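Local coordinates for protein transcriptional regulator, AraC family (Pseudomonas putida, PDB 3GRA) that probably binds DNA sequence-specifically to regulate transcription, this chain being its DJ-1/PfpI-family domain, only one piece of the longer protein, at residues Val8-Leu13 with Thr22-Val27; Thr30-Arg35 with Phe39-Leu44; Ala67-Leu72 with Asn95-His100; Pro146-Leu151 with Ala158-Gly163; Leu167-Val172 with Glu182-Ile187. All coordinates share one frame; numbering follows the deposited sequence.

Interaction 1 of 5, residues Val8-Leu13 with Thr22-Val27. With EDO (1,2-ethanediol), chain C.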
# COMPACT_ATOMS: atom_id res chain seq x y z
N VAL A 8 14.89 -6.43 -6.31
CA VAL A 8 13.90 -7.12 -5.49
C VAL A 8 12.49 -7.08 -6.09
O VAL A 8 11.96 -6.02 -6.39
CB VAL A 8 13.86 -6.53 -4.07
CG1 VAL A 8 13.64 -5.04 -4.14
CG2 VAL A 8 12.73 -7.20 -3.25
N ASP A 9 11.91 -8.26 -6.27
CA ASP A 9 10.55 -8.38 -6.81
C ASP A 9 9.57 -8.86 -5.74
O ASP A 9 9.93 -9.63 -4.84
CB ASP A 9 10.53 -9.35 -7.99
CG ASP A 9 10.91 -8.69 -9.31
OD1 ASP A 9 11.16 -7.46 -9.32
OD2 ASP A 9 10.95 -9.41 -10.33
N PHE A 10 8.33 -8.41 -5.85
CA PHE A 10 7.30 -8.74 -4.89
C PHE A 10 6.15 -9.51 -5.52
O PHE A 10 5.46 -8.99 -6.40
CB PHE A 10 6.73 -7.46 -4.28
CG PHE A 10 7.75 -6.63 -3.54
CD1 PHE A 10 7.93 -6.77 -2.17
CD2 PHE A 10 8.51 -5.67 -4.22
CE1 PHE A 10 8.85 -5.97 -1.48
CE2 PHE A 10 9.43 -4.86 -3.55
CZ PHE A 10 9.60 -5.01 -2.18
N ILE A 11 5.92 -10.74 -5.07
CA ILE A 11 4.81 -11.52 -5.60
C ILE A 11 3.57 -11.11 -4.81
O ILE A 11 3.47 -11.38 -3.61
CB ILE A 11 5.05 -13.04 -5.45
CG1 ILE A 11 6.26 -13.46 -6.28
CG2 ILE A 11 3.82 -13.80 -5.96
CD1 ILE A 11 6.67 -14.88 -6.06
N LEU A 12 2.63 -10.46 -5.48
CA LEU A 12 1.40 -10.01 -4.81
C LEU A 12 0.33 -11.07 -4.94
O LEU A 12 -0.12 -11.37 -6.05
CB LEU A 12 0.90 -8.70 -5.42
CG LEU A 12 1.89 -7.53 -5.57
CD1 LEU A 12 1.15 -6.34 -6.16
CD2 LEU A 12 2.50 -7.14 -4.20
N LEU A 13 -0.06 -11.65 -3.81
CA LEU A 13 -1.10 -12.67 -3.78
C LEU A 13 -2.44 -11.98 -3.58
O LEU A 13 -2.50 -10.83 -3.12
CB LEU A 13 -0.84 -13.65 -2.63
CG LEU A 13 0.50 -14.40 -2.60
CD1 LEU A 13 0.52 -15.37 -1.43
CD2 LEU A 13 0.70 -15.14 -3.91
N THR A 22 3.09 -1.28 0.30
CA THR A 22 3.41 0.11 0.01
C THR A 22 4.47 0.71 0.95
O THR A 22 5.28 1.52 0.51
CB THR A 22 2.15 0.99 0.05
OG1 THR A 22 1.59 1.00 1.37
CG2 THR A 22 1.11 0.47 -0.93
N VAL A 23 4.47 0.32 2.21
CA VAL A 23 5.49 0.86 3.09
C VAL A 23 6.87 0.28 2.74
O VAL A 23 7.87 0.99 2.73
CB VAL A 23 5.16 0.59 4.58
CG1 VAL A 23 5.28 -0.89 4.89
CG2 VAL A 23 6.10 1.41 5.46
N ALA A 24 6.92 -1.02 2.43
CA ALA A 24 8.20 -1.61 2.06
C ALA A 24 8.74 -0.90 0.82
O ALA A 24 9.92 -0.56 0.76
CB ALA A 24 8.04 -3.09 1.79
N MSE A 25 7.87 -0.67 -0.17
CA MSE A 25 8.25 0.00 -1.42
C MSE A 25 8.71 1.43 -1.16
O MSE A 25 9.63 1.92 -1.80
CB MSE A 25 7.08 0.03 -2.41
CG MSE A 25 6.86 -1.25 -3.21
SE MSE A 25 8.10 -1.54 -4.48
CE MSE A 25 7.59 -0.39 -5.74
N ASP A 26 8.03 2.10 -0.24
CA ASP A 26 8.39 3.47 0.10
C ASP A 26 9.87 3.48 0.48
O ASP A 26 10.66 4.27 -0.05
CB ASP A 26 7.52 3.95 1.26
CG ASP A 26 7.08 5.38 1.09
OD1 ASP A 26 7.53 6.05 0.13
OD2 ASP A 26 6.27 5.85 1.93
N VAL A 27 10.25 2.59 1.39
CA VAL A 27 11.63 2.48 1.85
C VAL A 27 12.62 2.33 0.69
O VAL A 27 13.64 3.00 0.66
CB VAL A 27 11.82 1.27 2.80
CG1 VAL A 27 13.28 1.14 3.19
CG2 VAL A 27 10.94 1.43 4.03
C1 EDO C . -1.54 -14.25 -7.10
O1 EDO C . -0.39 -13.53 -7.54
C2 EDO C . -2.83 -13.66 -7.75
O2 EDO C . -2.50 -12.55 -8.62
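Phe10 and Met25 bring strand 6-12 and helix 18-34 as close as these segments come, 9.5 Å between their CA atoms, a spacing that side chains alone can bridge. Phe10 does the reaching from the strand. Its CG stands anti to the carbonyl carbon (chi1 -60°), and this sends the ring toward the helix. Met25, present as selenomethionine, bends at both chi2 and chi3, which brings SE to the ring. SE lies 3.7 Å from Phe10 CE2 and 4.6 Å from the ring centroid. At 48° from the ring normal, this is a Met-aromatic contact of oblique geometry. The other meta carbon, Phe10 CE1, meets the methyl of the preceding residue, with Ala24 CB 4.4 Å away. Two successive residues of one helical turn thus hold the outer end of a single ring. Phe21 adds an edge-to-face partner, Val76 and Cys78 of strand 74-78 touch the ring too, and Leu57 of the second subunit packs on Met25. The arrangement is the first beta-alpha step of a beta-alpha-beta unit. At the far end of the strand, an ethanediol molecule, probably from the crystallisation liquor, donates from its O1 to Leu12 O at 2.6 Å. All three residues that meet between strand and helix are buried, and the pairing rests on dispersion and on the polarisable selenium against the aromatic ring, so the fit here probably depends on packing rather than on directional bonds.

Interaction 2 of 5, residues Thr30-Arg35 with Phe39-Leu44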
# COMPACT_ATOMS: atom_id res chain seq x y z
N THR A 30 12.40 5.65 -1.53
CA THR A 30 13.02 6.74 -0.79
C THR A 30 14.54 6.54 -0.75
O THR A 30 15.30 7.51 -0.81
CB THR A 30 12.48 6.81 0.65
OG1 THR A 30 11.06 7.00 0.60
CG2 THR A 30 13.11 7.97 1.42
N ALA A 31 14.98 5.29 -0.66
CA ALA A 31 16.40 5.00 -0.63
C ALA A 31 17.01 5.53 -1.91
O ALA A 31 18.07 6.16 -1.88
CB ALA A 31 16.64 3.50 -0.51
N ASN A 32 16.34 5.27 -3.03
CA ASN A 32 16.80 5.73 -4.34
C ASN A 32 16.80 7.25 -4.42
O ASN A 32 17.64 7.84 -5.11
CB ASN A 32 15.90 5.18 -5.45
CG ASN A 32 16.12 3.71 -5.71
OD1 ASN A 32 17.24 3.22 -5.63
ND2 ASN A 32 15.05 3.01 -6.06
N LEU A 33 15.85 7.87 -3.74
CA LEU A 33 15.72 9.32 -3.73
C LEU A 33 17.01 9.99 -3.23
O LEU A 33 17.39 11.06 -3.70
CB LEU A 33 14.55 9.74 -2.83
CG LEU A 33 13.80 11.01 -3.22
CD1 LEU A 33 12.68 10.64 -4.19
CD2 LEU A 33 13.22 11.69 -1.99
N LEU A 34 17.67 9.34 -2.27
CA LEU A 34 18.90 9.85 -1.67
C LEU A 34 20.15 9.23 -2.29
O LEU A 34 21.22 9.84 -2.28
CB LEU A 34 18.89 9.57 -0.17
CG LEU A 34 17.67 10.07 0.60
CD1 LEU A 34 17.73 9.59 2.04
CD2 LEU A 34 17.62 11.59 0.54
N ARG A 35 20.01 8.02 -2.82
CA ARG A 35 21.11 7.32 -3.47
C ARG A 35 20.58 6.63 -4.72
O ARG A 35 19.88 5.62 -4.64
CB ARG A 35 21.70 6.27 -2.53
CG ARG A 35 22.90 5.53 -3.10
CD ARG A 35 23.28 4.37 -2.18
NE ARG A 35 24.45 3.63 -2.64
CZ ARG A 35 24.51 2.94 -3.77
NH1 ARG A 35 23.46 2.89 -4.58
NH2 ARG A 35 25.62 2.28 -4.10
N PHE A 39 18.14 0.38 -5.71
CA PHE A 39 17.21 -0.74 -5.87
C PHE A 39 16.38 -0.70 -7.16
O PHE A 39 15.99 0.37 -7.62
CB PHE A 39 16.21 -0.77 -4.71
CG PHE A 39 16.84 -0.94 -3.36
CD1 PHE A 39 17.29 -2.17 -2.93
CD2 PHE A 39 16.94 0.14 -2.49
CE1 PHE A 39 17.84 -2.34 -1.67
CE2 PHE A 39 17.48 -0.01 -1.22
CZ PHE A 39 17.93 -1.25 -0.81
N GLN A 40 16.08 -1.88 -7.69
CA GLN A 40 15.22 -2.05 -8.86
C GLN A 40 14.17 -3.07 -8.38
O GLN A 40 14.52 -4.14 -7.88
CB GLN A 40 15.98 -2.65 -10.05
CG GLN A 40 17.21 -1.87 -10.46
CD GLN A 40 17.86 -2.47 -11.70
OE1 GLN A 40 17.42 -2.22 -12.82
NE2 GLN A 40 18.91 -3.26 -11.50
N PHE A 41 12.90 -2.73 -8.53
CA PHE A 41 11.83 -3.62 -8.07
C PHE A 41 10.64 -3.69 -9.04
O PHE A 41 10.42 -2.79 -9.85
CB PHE A 41 11.38 -3.14 -6.69
CG PHE A 41 11.56 -1.67 -6.48
CD1 PHE A 41 10.61 -0.77 -6.94
CD2 PHE A 41 12.73 -1.17 -5.91
CE1 PHE A 41 10.82 0.62 -6.82
CE2 PHE A 41 12.95 0.20 -5.79
CZ PHE A 41 11.99 1.10 -6.25
N THR A 42 9.87 -4.78 -8.93
CA THR A 42 8.71 -5.00 -9.79
C THR A 42 7.59 -5.79 -9.12
O THR A 42 7.82 -6.83 -8.50
CB THR A 42 9.09 -5.79 -11.05
OG1 THR A 42 10.32 -5.29 -11.59
CG2 THR A 42 8.01 -5.66 -12.10
N PRO A 43 6.35 -5.30 -9.23
CA PRO A 43 5.25 -6.04 -8.61
C PRO A 43 4.97 -7.21 -9.57
O PRO A 43 4.94 -7.02 -10.79
CB PRO A 43 4.12 -5.02 -8.57
CG PRO A 43 4.40 -4.13 -9.76
CD PRO A 43 5.90 -4.00 -9.77
N LEU A 44 4.82 -8.41 -9.02
CA LEU A 44 4.57 -9.60 -9.82
C LEU A 44 3.28 -10.34 -9.44
O LEU A 44 2.86 -10.34 -8.28
CB LEU A 44 5.75 -10.58 -9.69
CG LEU A 44 7.18 -10.19 -10.11
CD1 LEU A 44 8.08 -11.40 -9.84
CD2 LEU A 44 7.25 -9.80 -11.58
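Asn32 and Phe39 are joined by two hydrogen bonds that set one side-chain amide against the backbone of a single residue. Phe39 N donates to Asn32 OD1 at 3.0 Å, close to straight at 158° and on a lone pair in the carbonyl plane. In return Asn32 ND2 donates to Phe39 O at 3.2 Å, meeting that carbonyl somewhat out of its plane. OD1 also accepts from Ser38 N, so the one oxygen gathers two successive backbone N-H groups where strand 39-45 begins. Asn32 gets there with CG anti to its carbonyl carbon (chi1 -74°), which swings the amide off the helix toward the strand. This is the return half of the beta-alpha-beta unit: helix 18-34 ends, a short turn follows, and the chain re-enters the sheet running roughly antiparallel to the helix. With an alanine here the amide is gone, and Phe39 N and O would probably be left without these partners, the turn into the strand being less firmly fixed. Further out, ND2 sits at the edge of the Phe41 ring, 3.5 Å from CE2, with amide and ring planes 19° apart. Ala31, one residue earlier on the helix, brings its methyl to the edge of the other ring, CB lying 3.7 Å from Phe39 CE2. Leu28 of the same helix touches both rings, and Met25 and Val29 touch Phe41.

Interaction 3 of 5, residues Ala67-Leu72 with Asn95-His100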
# COMPACT_ATOMS: atom_id res chain seq x y z
N ALA A 67 11.63 -17.63 -15.75
CA ALA A 67 12.94 -17.22 -16.25
C ALA A 67 13.40 -15.86 -15.72
O ALA A 67 14.49 -15.74 -15.18
CB ALA A 67 12.93 -17.21 -17.79
N ALA A 68 12.54 -14.85 -15.86
CA ALA A 68 12.85 -13.50 -15.41
C ALA A 68 13.04 -13.32 -13.89
O ALA A 68 12.97 -12.19 -13.38
CB ALA A 68 11.76 -12.54 -15.91
N LEU A 69 13.27 -14.41 -13.17
CA LEU A 69 13.51 -14.32 -11.74
C LEU A 69 15.01 -14.48 -11.55
O LEU A 69 15.57 -14.15 -10.51
CB LEU A 69 12.76 -15.44 -11.00
CG LEU A 69 11.23 -15.49 -11.08
CD1 LEU A 69 10.70 -16.61 -10.21
CD2 LEU A 69 10.64 -14.17 -10.63
N LYS A 70 15.65 -14.97 -12.61
CA LYS A 70 17.08 -15.23 -12.66
C LYS A 70 17.95 -14.04 -12.29
O LYS A 70 19.01 -14.21 -11.69
CB LYS A 70 17.44 -15.72 -14.07
CG LYS A 70 18.79 -16.41 -14.18
CD LYS A 70 18.98 -17.01 -15.57
CE LYS A 70 20.31 -17.76 -15.68
NZ LYS A 70 21.50 -16.87 -15.47
N GLU A 71 17.52 -12.83 -12.64
CA GLU A 71 18.29 -11.64 -12.33
C GLU A 71 17.95 -11.02 -10.98
O GLU A 71 18.32 -9.88 -10.70
CB GLU A 71 18.09 -10.61 -13.45
CG GLU A 71 18.50 -11.10 -14.84
CD GLU A 71 19.86 -11.80 -14.84
OE1 GLU A 71 20.85 -11.20 -14.38
OE2 GLU A 71 19.93 -12.95 -15.31
N LEU A 72 17.26 -11.78 -10.13
CA LEU A 72 16.84 -11.30 -8.82
C LEU A 72 17.78 -11.56 -7.65
O LEU A 72 18.42 -12.60 -7.56
CB LEU A 72 15.47 -11.88 -8.47
CG LEU A 72 14.23 -11.02 -8.67
CD1 LEU A 72 14.22 -10.41 -10.06
CD2 LEU A 72 12.98 -11.87 -8.44
N ASN A 95 11.80 -23.02 -3.94
CA ASN A 95 12.86 -23.98 -3.70
C ASN A 95 13.99 -23.72 -4.72
O ASN A 95 15.17 -23.65 -4.36
CB ASN A 95 12.30 -25.40 -3.86
CG ASN A 95 13.02 -26.41 -3.01
OD1 ASN A 95 14.16 -26.79 -3.30
ND2 ASN A 95 12.37 -26.87 -1.94
N ASP A 96 13.61 -23.56 -5.99
CA ASP A 96 14.57 -23.29 -7.05
C ASP A 96 15.22 -21.92 -6.86
O ASP A 96 16.39 -21.74 -7.17
CB ASP A 96 13.91 -23.35 -8.43
CG ASP A 96 13.37 -24.73 -8.77
OD1 ASP A 96 14.05 -25.73 -8.45
OD2 ASP A 96 12.28 -24.80 -9.37
N CYS A 97 14.45 -20.96 -6.37
CA CYS A 97 15.01 -19.64 -6.14
C CYS A 97 16.03 -19.77 -5.00
O CYS A 97 17.05 -19.08 -4.99
CB CYS A 97 13.91 -18.64 -5.78
SG CYS A 97 12.93 -18.06 -7.19
N ALA A 98 15.74 -20.66 -4.06
CA ALA A 98 16.64 -20.90 -2.93
C ALA A 98 17.88 -21.64 -3.43
O ALA A 98 18.98 -21.41 -2.94
CB ALA A 98 15.93 -21.73 -1.85
N ALA A 99 17.71 -22.53 -4.40
CA ALA A 99 18.84 -23.28 -4.94
C ALA A 99 19.74 -22.35 -5.72
O ALA A 99 20.95 -22.44 -5.61
CB ALA A 99 18.35 -24.41 -5.83
N HIS A 100 19.13 -21.44 -6.48
CA HIS A 100 19.83 -20.47 -7.32
C HIS A 100 20.73 -19.53 -6.52
O HIS A 100 21.65 -18.94 -7.08
CB HIS A 100 18.80 -19.63 -8.11
CG HIS A 100 19.41 -18.70 -9.10
ND1 HIS A 100 19.84 -19.10 -10.35
CD2 HIS A 100 19.69 -17.37 -9.03
CE1 HIS A 100 20.34 -18.07 -11.00
NE2 HIS A 100 20.26 -17.01 -10.22
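Lys70 O lies oblique to the His100 ring, neither squarely over a face nor at an edge, and 3.4 Å from His100 NE2. The first part of the lysine's aliphatic chain is also near the imidazole, with Lys70 CG 3.9 Å from His100 CE1. The two side chains cross at about a right angle. His100 reaches over because its CG stands opposite the backbone N (chi1 -174°), which carries the ring out from the helix to the turn. The lysine chain runs extended past the ring as far as CE and bends only at its last torsion. Its NZ stays 5.4 Å from His100 NE2, a distance at which a charged ammonium might modestly disfavour protonation of the imidazole. Deeper in, Leu69 CD1 rests 4.0 Å from Cys97 SG, a small buried apolar contact beneath the solvent-facing pair. Leu69 to Leu72 form a type I beta turn, closed by Leu72 N donating to Leu69 O at 2.9 Å. The side chain of Cys97 lies about 11 Å from that of Asp91, a magnesium-binding residue of this protein, although no ion is bound to it in this chain. The contact itself is structural packing. It joins the loop before strand 74-78 to helix 90-100: Leu75 of that strand touches both Leu69 and Cys97, Leu104 of strand 103-107 supports Cys97, and Leu72 touches Arg7 and Asp9 of strand 6-12.

Interaction 4 of 5, residues Pro146-Leu151 with Ala158-Gly163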
# COMPACT_ATOMS: atom_id res chain seq x y z
N PRO A 146 9.71 -13.94 18.17
CA PRO A 146 8.67 -13.20 18.89
C PRO A 146 8.78 -11.69 18.64
O PRO A 146 8.86 -10.91 19.58
CB PRO A 146 8.93 -13.57 20.35
CG PRO A 146 10.39 -13.81 20.39
CD PRO A 146 10.71 -14.51 19.09
N ALA A 147 8.78 -11.30 17.37
CA ALA A 147 8.89 -9.88 16.97
C ALA A 147 8.30 -9.68 15.56
O ALA A 147 8.23 -10.62 14.77
CB ALA A 147 10.37 -9.44 16.99
N SER A 148 7.93 -8.45 15.24
CA SER A 148 7.28 -8.16 13.96
C SER A 148 8.08 -8.34 12.65
O SER A 148 7.49 -8.43 11.58
CB SER A 148 6.67 -6.75 14.01
OG SER A 148 7.69 -5.76 13.99
N PHE A 149 9.41 -8.36 12.73
CA PHE A 149 10.23 -8.57 11.53
C PHE A 149 11.41 -9.46 11.88
O PHE A 149 11.72 -9.64 13.04
CB PHE A 149 10.73 -7.27 10.89
CG PHE A 149 11.63 -6.45 11.78
CD1 PHE A 149 12.97 -6.24 11.45
CD2 PHE A 149 11.13 -5.86 12.93
CE1 PHE A 149 13.79 -5.44 12.24
CE2 PHE A 149 11.93 -5.06 13.73
CZ PHE A 149 13.27 -4.84 13.39
N THR A 150 12.06 -10.02 10.86
CA THR A 150 13.18 -10.93 11.05
C THR A 150 14.17 -10.84 9.89
O THR A 150 13.80 -10.98 8.73
CB THR A 150 12.68 -12.41 11.14
OG1 THR A 150 11.87 -12.58 12.31
CG2 THR A 150 13.88 -13.39 11.19
N LEU A 151 15.43 -10.62 10.24
CA LEU A 151 16.50 -10.50 9.26
C LEU A 151 17.49 -11.60 9.59
O LEU A 151 18.44 -11.39 10.35
CB LEU A 151 17.18 -9.14 9.40
CG LEU A 151 16.24 -7.94 9.33
CD1 LEU A 151 16.87 -6.77 10.06
CD2 LEU A 151 15.91 -7.60 7.87
N ALA A 158 8.28 -10.35 7.61
CA ALA A 158 7.59 -9.40 8.47
C ALA A 158 6.14 -9.86 8.71
O ALA A 158 5.49 -10.42 7.83
CB ALA A 158 7.63 -8.00 7.86
N ALA A 159 5.65 -9.59 9.92
CA ALA A 159 4.31 -9.98 10.32
C ALA A 159 3.31 -8.83 10.30
O ALA A 159 2.11 -9.05 10.48
CB ALA A 159 4.37 -10.58 11.69
N SER A 160 3.79 -7.61 10.08
CA SER A 160 2.91 -6.45 10.11
C SER A 160 3.43 -5.34 9.20
O SER A 160 4.56 -5.40 8.73
CB SER A 160 2.83 -5.92 11.53
OG SER A 160 4.06 -5.27 11.88
N PRO A 161 2.61 -4.31 8.96
CA PRO A 161 3.07 -3.21 8.10
C PRO A 161 4.33 -2.57 8.69
O PRO A 161 5.30 -2.34 7.98
CB PRO A 161 1.87 -2.24 8.12
CG PRO A 161 0.69 -3.18 8.29
CD PRO A 161 1.19 -4.14 9.34
N ASN A 162 4.31 -2.30 9.99
CA ASN A 162 5.47 -1.71 10.64
C ASN A 162 6.67 -2.65 10.56
O ASN A 162 7.78 -2.21 10.34
CB ASN A 162 5.17 -1.37 12.10
CG ASN A 162 6.34 -0.65 12.77
OD1 ASN A 162 6.88 -1.13 13.77
ND2 ASN A 162 6.73 0.49 12.22
N GLY A 163 6.42 -3.95 10.73
CA GLY A 163 7.48 -4.93 10.64
C GLY A 163 8.10 -4.89 9.25
O GLY A 163 9.32 -5.08 9.09
O HOH W 1 6.26 -3.62 14.58
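Ala158 faces Phe149 as a non-hydrogen-bonded antiparallel pair, their CA atoms 4.1 Å apart and their CB atoms on the same face of the sheet. Its CA also makes a C-H...O contact with Ser148 O. That same oxygen takes the next residue's N-H: Ala159 N donates to it at 2.7 Å and 168°, the one direct hydrogen bond between the segments. Ser160 follows as the N-cap of helix 161-176. With its OG between backbone N and carbonyl carbon (chi1 73°), it accepts from Gly163 N at 2.9 Å, while Ser148 CB lies 3.7 Å from that OG. An alanine in place of Ser160 has no cap oxygen, and the Gly163 N-H would probably lose its acceptor, fraying the first turn. Asn162 OD1 accepts from a water that also bonds Ser148 OG at 2.6 Å, a bridge across the gap. Gly163, in the first turn of the helix, brings its O 3.2 Å from Phe149 CB. Having no side chain, it admits Ser148 O where a CB would otherwise stand. Strand 149-152 is the outermost on this side of the chain's sheet; Ala158 bonds inward to Gly106 and touches Leu167, and Pro161 touches Ala19 and Ser20 of helix 18-34.

Interaction 5 of 5, residues Leu167-Val172 with Glu182-Ile187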
# COMPACT_ATOMS: atom_id res chain seq x y z
N LEU A 167 11.78 -4.13 8.21
CA LEU A 167 12.45 -5.16 7.42
C LEU A 167 13.23 -4.56 6.26
O LEU A 167 14.40 -4.90 6.07
CB LEU A 167 11.42 -6.18 6.90
CG LEU A 167 11.99 -7.41 6.19
CD1 LEU A 167 12.72 -8.31 7.18
CD2 LEU A 167 10.86 -8.18 5.52
N MSE A 168 12.61 -3.66 5.50
CA MSE A 168 13.31 -3.05 4.37
C MSE A 168 14.37 -2.06 4.84
O MSE A 168 15.33 -1.79 4.13
CB MSE A 168 12.31 -2.38 3.42
CG MSE A 168 11.42 -3.37 2.64
SE MSE A 168 12.29 -4.51 1.53
CE MSE A 168 12.50 -5.89 2.56
N LEU A 169 14.21 -1.51 6.04
CA LEU A 169 15.21 -0.60 6.59
C LEU A 169 16.40 -1.48 6.96
O LEU A 169 17.56 -1.08 6.82
CB LEU A 169 14.68 0.13 7.84
CG LEU A 169 13.86 1.38 7.50
CD1 LEU A 169 13.07 1.86 8.71
CD2 LEU A 169 14.81 2.46 6.98
N GLY A 170 16.09 -2.69 7.42
CA GLY A 170 17.14 -3.62 7.79
C GLY A 170 17.93 -3.97 6.54
O GLY A 170 19.15 -4.11 6.57
N LEU A 171 17.21 -4.09 5.42
CA LEU A 171 17.85 -4.42 4.16
C LEU A 171 18.72 -3.25 3.69
O LEU A 171 19.84 -3.46 3.25
CB LEU A 171 16.79 -4.74 3.10
CG LEU A 171 17.30 -5.06 1.68
CD1 LEU A 171 18.31 -6.20 1.76
CD2 LEU A 171 16.14 -5.46 0.75
N VAL A 172 18.19 -2.03 3.79
CA VAL A 172 18.94 -0.85 3.37
C VAL A 172 20.21 -0.69 4.21
O VAL A 172 21.28 -0.37 3.69
CB VAL A 172 18.08 0.42 3.50
CG1 VAL A 172 18.88 1.65 3.09
CG2 VAL A 172 16.83 0.28 2.62
N GLU A 182 19.20 5.58 8.01
CA GLU A 182 18.85 6.63 8.96
C GLU A 182 18.25 7.80 8.19
O GLU A 182 17.30 8.44 8.66
CB GLU A 182 20.08 7.09 9.74
CG GLU A 182 19.77 8.04 10.88
CD GLU A 182 21.01 8.75 11.42
OE1 GLU A 182 20.89 9.43 12.47
OE2 GLU A 182 22.10 8.64 10.81
N GLY A 183 18.80 8.08 7.01
CA GLY A 183 18.30 9.19 6.21
C GLY A 183 16.93 8.90 5.63
O GLY A 183 16.08 9.79 5.54
N VAL A 184 16.72 7.64 5.24
CA VAL A 184 15.45 7.19 4.68
C VAL A 184 14.36 7.34 5.73
O VAL A 184 13.27 7.85 5.46
CB VAL A 184 15.51 5.71 4.27
CG1 VAL A 184 14.14 5.22 3.86
CG2 VAL A 184 16.51 5.52 3.13
N GLU A 185 14.68 6.89 6.94
CA GLU A 185 13.76 6.94 8.07
C GLU A 185 13.31 8.37 8.39
O GLU A 185 12.15 8.60 8.72
CB GLU A 185 14.42 6.30 9.28
CG GLU A 185 13.60 6.34 10.56
CD GLU A 185 14.23 5.50 11.67
OE1 GLU A 185 13.73 5.55 12.81
OE2 GLU A 185 15.22 4.80 11.39
N GLU A 186 14.23 9.33 8.29
CA GLU A 186 13.91 10.72 8.59
C GLU A 186 12.78 11.23 7.69
O GLU A 186 11.86 11.91 8.14
CB GLU A 186 15.15 11.60 8.39
CG GLU A 186 16.31 11.27 9.33
CD GLU A 186 15.91 11.30 10.79
OE1 GLU A 186 15.47 12.37 11.27
OE2 GLU A 186 16.04 10.26 11.47
N ILE A 187 12.87 10.90 6.41
CA ILE A 187 11.86 11.31 5.44
C ILE A 187 10.51 10.65 5.74
O ILE A 187 9.53 11.33 6.04
CB ILE A 187 12.31 10.94 4.01
CG1 ILE A 187 13.70 11.53 3.74
CG2 ILE A 187 11.30 11.45 3.00
CD1 ILE A 187 14.28 11.18 2.39
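Leu169 and Val184 meet in the interface of a helical hairpin, in which helix 161-176 is followed almost at once by helix 178-188. Only a residue or so separates the helices, and the second, near the end of the modelled chain, packs on the first. Leu169 carries the contact: its side chain leaves toward the other helix, and CD2 does the touching. It lies 4.2 Å from Val184 CG1, and 4.5 Å from Glu185 CB on the following residue, so the methyl sits against the junction between two successive positions of the helix. The backbone is near as well, with Glu185 N 4.4 Å from Leu169 CD2. The CA atoms of Leu169 and Glu185, 7.8 Å apart, are the nearest such pair of the two segments. Val184 has CG1 opposite its backbone N (chi1 173°), which lets that methyl turn to the leucine. One turn further along the first helix, Val172 points toward the second helix, its CG1 stopping about 4.5 Å short of Val184 CG2. Glu185 contributes only the hydrocarbon root of its side chain; the extended chain carries the carboxylate away from Val184. The side-chain contact is made by carbon atoms, with the charged group kept to the margin. Around it, Val172 also meets Leu180 and Ala181 at the start of the second helix, while helix 18-34 touches both: Met168 and Val172 touch its Val27, and Ile187 touches its Thr30.

How the interactions relate
The five contacts follow one another along the chain, each closing before the next opens. Interactions 1 and 2, with centres about 10 Å apart, share helix 18-34 and the neighbouring strands 6-12 and 39-45, and so describe the two halves of one beta-alpha-beta unit. Interactions 4 and 5 share helix 161-176, their centres about 14 Å apart. Helix 18-34 ties the two groups together, packing against both helix 161-176 and helix 178-188. Interaction 3 stands apart, on the opposite side of the chain's centre from interaction 4, their centres about 24 Å apart, and it touches interactions 1 and 2 through Leu72 and Leu69. Together they show a DJ-1/PfpI-type sheet with helices packed around it.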